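Mandelate racemase/muconate lactonizing protein (Thermobispora bispora, PDB 3VC5) probably catalyses the magnesium-dependent dehydration of D-glucarate to 5-dehydro-4-deoxy-D-glucarate, as a member of the enolase superfamily. Local coordinates at residues 136-149 with 389-401. Residues are numbered along the deposited sequence; the frame is centred on the assembly and turned at random.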
loop_
_atom_site.group_PDB
_atom_site.type_symbol
_atom_site.label_atom_id
_atom_site.label_comp_id
_atom_site.label_asym_id
_atom_site.label_seq_id
_atom_site.Cartn_x
_atom_site.Cartn_y
_atom_site.Cartn_z
ATOM N N VAL A 136 -2.541 -13.948 7.514
ATOM C CA VAL A 136 -2.573 -14.948 6.444
ATOM C C VAL A 136 -3.769 -15.890 6.623
ATOM O O VAL A 136 -4.485 -16.192 5.636
ATOM C CB VAL A 136 -1.216 -15.732 6.359
ATOM C CG1 VAL A 136 -1.337 -16.948 5.416
ATOM C CG2 VAL A 136 -0.133 -14.787 5.952
ATOM N N ALA A 137 -4.011 -16.338 7.852
ATOM C CA ALA A 137 -5.152 -17.270 8.132
ATOM C C ALA A 137 -6.506 -16.576 7.863
ATOM O O ALA A 137 -7.440 -17.177 7.308
ATOM C CB ALA A 137 -5.095 -17.748 9.570
ATOM N N CYS A 138 -6.599 -15.297 8.203
ATOM C CA CYS A 138 -7.836 -14.536 7.955
ATOM C C CYS A 138 -8.047 -14.363 6.442
ATOM O O CYS A 138 -9.176 -14.423 5.952
ATOM C CB CYS A 138 -7.797 -13.160 8.674
ATOM S SG CYS A 138 -8.039 -13.353 10.440
ATOM N N LEU A 139 -6.974 -14.118 5.680
ATOM C CA LEU A 139 -7.130 -14.017 4.231
ATOM C C LEU A 139 -7.525 -15.366 3.634
ATOM O O LEU A 139 -8.323 -15.421 2.675
ATOM C CB LEU A 139 -5.837 -13.501 3.567
ATOM C CG LEU A 139 -5.444 -12.068 3.968
ATOM C CD1 LEU A 139 -4.093 -11.756 3.276
ATOM C CD2 LEU A 139 -6.520 -11.085 3.480
ATOM N N ASP A 140 -6.962 -16.450 4.172
ATOM C CA ASP A 140 -7.352 -17.815 3.714
ATOM C C ASP A 140 -8.877 -17.953 3.863
ATOM O O ASP A 140 -9.579 -18.351 2.925
ATOM C CB ASP A 140 -6.560 -18.856 4.552
ATOM C CG ASP A 140 -6.647 -20.280 4.035
ATOM O OD1 ASP A 140 -7.057 -20.526 2.872
ATOM O OD2 ASP A 140 -6.258 -21.171 4.845
ATOM N N ILE A 141 -9.394 -17.572 5.025
ATOM C CA ILE A 141 -10.838 -17.637 5.304
ATOM C C ILE A 141 -11.653 -16.701 4.395
ATOM O O ILE A 141 -12.699 -17.099 3.857
ATOM C CB ILE A 141 -11.125 -17.340 6.774
ATOM C CG1 ILE A 141 -10.609 -18.491 7.674
ATOM C CG2 ILE A 141 -12.638 -17.168 7.003
ATOM C CD1 ILE A 141 -10.407 -18.084 9.159
ATOM N N GLN A 142 -11.204 -15.456 4.226
ATOM C CA GLN A 142 -11.895 -14.552 3.303
ATOM C C GLN A 142 -11.966 -15.130 1.889
ATOM O O GLN A 142 -12.998 -15.031 1.219
ATOM C CB GLN A 142 -11.218 -13.186 3.256
ATOM C CG GLN A 142 -11.281 -12.389 4.529
ATOM C CD GLN A 142 -10.630 -11.031 4.350
ATOM O OE1 GLN A 142 -10.577 -10.481 3.218
ATOM N NE2 GLN A 142 -10.103 -10.485 5.440
ATOM N N GLY A 143 -10.858 -15.692 1.405
ATOM C CA GLY A 143 -10.856 -16.350 0.104
ATOM C C GLY A 143 -11.847 -17.513 0.054
ATOM O O GLY A 143 -12.594 -17.670 -0.927
ATOM N N LYS A 144 -11.856 -18.350 1.087
ATOM C CA LYS A 144 -12.823 -19.464 1.118
ATOM C C LYS A 144 -14.267 -18.953 1.101
ATOM O O LYS A 144 -15.145 -19.527 0.426
ATOM C CB LYS A 144 -12.602 -20.360 2.329
ATOM C CG LYS A 144 -11.279 -21.115 2.269
ATOM C CD LYS A 144 -11.131 -22.053 3.461
ATOM C CE LYS A 144 -9.757 -22.738 3.491
ATOM N NZ LYS A 144 -9.665 -23.674 4.615
ATOM N N ALA A 145 -14.522 -17.879 1.840
ATOM C CA ALA A 145 -15.887 -17.351 1.890
ATOM C C ALA A 145 -16.306 -16.846 0.507
ATOM O O ALA A 145 -17.468 -16.968 0.128
ATOM C CB ALA A 145 -16.025 -16.231 2.948
ATOM N N ALA A 146 -15.350 -16.282 -0.240
ATOM C CA ALA A 146 -15.633 -15.670 -1.535
ATOM C C ALA A 146 -15.490 -16.695 -2.666
ATOM O O ALA A 146 -15.828 -16.403 -3.831
ATOM C CB ALA A 146 -14.719 -14.455 -1.761
ATOM N N GLY A 147 -15.017 -17.903 -2.325
ATOM C CA GLY A 147 -14.684 -18.914 -3.346
ATOM C C GLY A 147 -13.547 -18.466 -4.267
ATOM O O GLY A 147 -13.493 -18.859 -5.417
ATOM N N ARG A 148 -12.636 -17.640 -3.761
ATOM C CA ARG A 148 -11.564 -17.069 -4.597
ATOM C C ARG A 148 -10.194 -17.338 -3.981
ATOM O O ARG A 148 -10.082 -17.428 -2.755
ATOM C CB ARG A 148 -11.708 -15.539 -4.730
ATOM C CG ARG A 148 -13.134 -15.002 -4.999
ATOM C CD ARG A 148 -13.681 -15.506 -6.290
ATOM N NE ARG A 148 -12.846 -15.033 -7.373
ATOM C CZ ARG A 148 -13.279 -14.610 -8.559
ATOM N NH1 ARG A 148 -14.568 -14.571 -8.876
ATOM N NH2 ARG A 148 -12.385 -14.204 -9.428
ATOM N N PRO A 149 -9.143 -17.444 -4.813
ATOM C CA PRO A 149 -7.790 -17.548 -4.261
ATOM C C PRO A 149 -7.413 -16.268 -3.533
ATOM O O PRO A 149 -7.936 -15.183 -3.851
ATOM C CB PRO A 149 -6.905 -17.672 -5.509
ATOM C CG PRO A 149 -7.719 -17.037 -6.628
ATOM C CD PRO A 149 -9.146 -17.372 -6.286
ATOM N N VAL A 389 6.265 -21.818 -9.061
ATOM C CA VAL A 389 5.079 -22.416 -8.440
ATOM C C VAL A 389 3.824 -21.797 -9.044
ATOM O O VAL A 389 3.566 -20.593 -8.899
ATOM C CB VAL A 389 5.081 -22.195 -6.919
ATOM C CG1 VAL A 389 3.777 -22.741 -6.284
ATOM C CG2 VAL A 389 6.317 -22.830 -6.285
ATOM N N PRO A 390 3.040 -22.605 -9.760
ATOM C CA PRO A 390 1.786 -22.064 -10.249
ATOM C C PRO A 390 0.864 -21.647 -9.086
ATOM O O PRO A 390 0.807 -22.329 -8.052
ATOM C CB PRO A 390 1.188 -23.244 -11.052
ATOM C CG PRO A 390 2.360 -24.138 -11.399
ATOM C CD PRO A 390 3.260 -24.013 -10.177
ATOM N N VAL A 391 0.181 -20.513 -9.231
ATOM C CA VAL A 391 -0.767 -20.095 -8.195
ATOM C C VAL A 391 -1.813 -21.181 -7.970
ATOM O O VAL A 391 -2.457 -21.632 -8.931
ATOM C CB VAL A 391 -1.506 -18.796 -8.546
ATOM C CG1 VAL A 391 -2.493 -18.434 -7.406
ATOM C CG2 VAL A 391 -0.520 -17.675 -8.808
ATOM N N PRO A 392 -2.005 -21.609 -6.714
ATOM C CA PRO A 392 -2.987 -22.685 -6.493
ATOM C C PRO A 392 -4.370 -22.271 -6.983
ATOM O O PRO A 392 -4.692 -21.077 -7.002
ATOM C CB PRO A 392 -2.985 -22.860 -4.974
ATOM C CG PRO A 392 -1.605 -22.416 -4.554
ATOM C CD PRO A 392 -1.209 -21.314 -5.514
ATOM N N ASP A 393 -5.182 -23.243 -7.389
ATOM C CA ASP A 393 -6.487 -22.905 -7.947
ATOM C C ASP A 393 -7.601 -22.853 -6.901
ATOM O O ASP A 393 -8.506 -22.026 -7.002
ATOM C CB ASP A 393 -6.846 -23.788 -9.158
ATOM C CG ASP A 393 -6.593 -25.260 -8.914
ATOM O OD1 ASP A 393 -6.066 -25.933 -9.829
ATOM O OD2 ASP A 393 -6.929 -25.748 -7.817
ATOM N N GLY A 394 -7.522 -23.705 -5.882
ATOM C CA GLY A 394 -8.561 -23.720 -4.853
ATOM C C GLY A 394 -8.817 -22.336 -4.276
ATOM O O GLY A 394 -8.048 -21.389 -4.536
ATOM N N PRO A 395 -9.912 -22.196 -3.505
ATOM C CA PRO A 395 -10.240 -20.971 -2.764
ATOM C C PRO A 395 -9.261 -20.761 -1.614
ATOM O O PRO A 395 -8.646 -21.718 -1.142
ATOM C CB PRO A 395 -11.616 -21.270 -2.166
ATOM C CG PRO A 395 -11.719 -22.756 -2.170
ATOM C CD PRO A 395 -10.988 -23.194 -3.412
ATOM N N GLY A 396 -9.121 -19.523 -1.154
ATOM C CA GLY A 396 -8.205 -19.249 -0.059
ATOM C C GLY A 396 -6.775 -19.476 -0.507
ATOM O O GLY A 396 -6.417 -19.156 -1.647
ATOM N N LEU A 397 -5.938 -19.995 0.384
ATOM C CA LEU A 397 -4.540 -20.268 0.033
ATOM C C LEU A 397 -4.417 -21.425 -0.950
ATOM O O LEU A 397 -3.396 -21.569 -1.628
ATOM C CB LEU A 397 -3.715 -20.563 1.292
ATOM C CG LEU A 397 -3.426 -19.378 2.218
ATOM C CD1 LEU A 397 -2.842 -19.894 3.543
ATOM C CD2 LEU A 397 -2.489 -18.351 1.533
ATOM N N GLY A 398 -5.447 -22.250 -1.016
ATOM C CA GLY A 398 -5.463 -23.407 -1.934
ATOM C C GLY A 398 -4.743 -24.608 -1.334
ATOM O O GLY A 398 -4.335 -25.517 -2.058
ATOM N N VAL A 399 -4.561 -24.618 -0.008
ATOM C CA VAL A 399 -3.950 -25.782 0.656
ATOM C C VAL A 399 -4.869 -26.376 1.702
ATOM O O VAL A 399 -5.774 -25.710 2.196
ATOM C CB VAL A 399 -2.574 -25.458 1.302
ATOM C CG1 VAL A 399 -1.546 -25.125 0.209
ATOM C CG2 VAL A 399 -2.682 -24.334 2.373
ATOM N N GLU A 400 -4.635 -27.637 2.043
ATOM C CA GLU A 400 -5.480 -28.322 3.001
ATOM C C GLU A 400 -4.566 -28.860 4.086
ATOM O O GLU A 400 -3.624 -29.581 3.786
ATOM C CB GLU A 400 -6.229 -29.498 2.333
ATOM C CG GLU A 400 -7.235 -30.163 3.253
ATOM C CD GLU A 400 -7.844 -31.428 2.654
ATOM O OE1 GLU A 400 -7.861 -31.569 1.408
ATOM O OE2 GLU A 400 -8.307 -32.286 3.438
ATOM N N LEU A 401 -4.841 -28.515 5.339
ATOM C CA LEU A 401 -4.100 -29.061 6.463
ATOM C C LEU A 401 -4.229 -30.597 6.522
ATOM O O LEU A 401 -5.320 -31.153 6.395
ATOM C CB LEU A 401 -4.634 -28.458 7.761
ATOM C CG LEU A 401 -3.845 -28.824 9.016
ATOM C CD1 LEU A 401 -2.385 -28.342 8.898
ATOM C CD2 LEU A 401 -4.540 -28.252 10.251
HETATM O O HOH W 1 -6.773 -23.710 4.689
HETATM O O HOH W 2 -6.636 -22.982 1.715
HETATM O O HOH W 3 -8.350 -26.246 3.357
#
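Asp140 OD1 accepts a nearly straight hydrogen bond from Leu397 N (2.8 Å, 173° at the hydrogen). The donor sits above the carboxylate plane, 45° out of it. Asp140 CG is anti to the backbone N (chi1 -169°), which carries the carboxylate to the turn. The Leu397 side chain crosses that of Asp140 at about a right angle. Leu397 CD1 meets Val136 CG1 at 3.8 Å.

Gly396 N donates a hydrogen bond to Arg148 O (2.8 Å). The CA atoms of Gly143 and Gly396 are 3.9 Å apart. A CB on Gly143 would run into Gly396 CA, and one on Gly396 would strike Asp140 OD1. Pro395 to Gly398 form a type II' beta turn. Beside it, a Schellman motif with Gly147 as C' ends helix 123-146. The contact ties this helix of the N-terminal capping domain to the chain just after strand 388-390, antiparallel to strand 161-169 of the barrel sheet.

A water 2.6 Å from Asp140 OD2 accepts from Lys144 NZ. Asp140 OD2 accepts from Leu67 N, and Lys144 NZ donates to Thr65 O. An alanine at Asp140 would probably leave Leu397 N and Leu67 N without their acceptor. Arg148 pairs with Asp152 and with Asp91 of the second subunit.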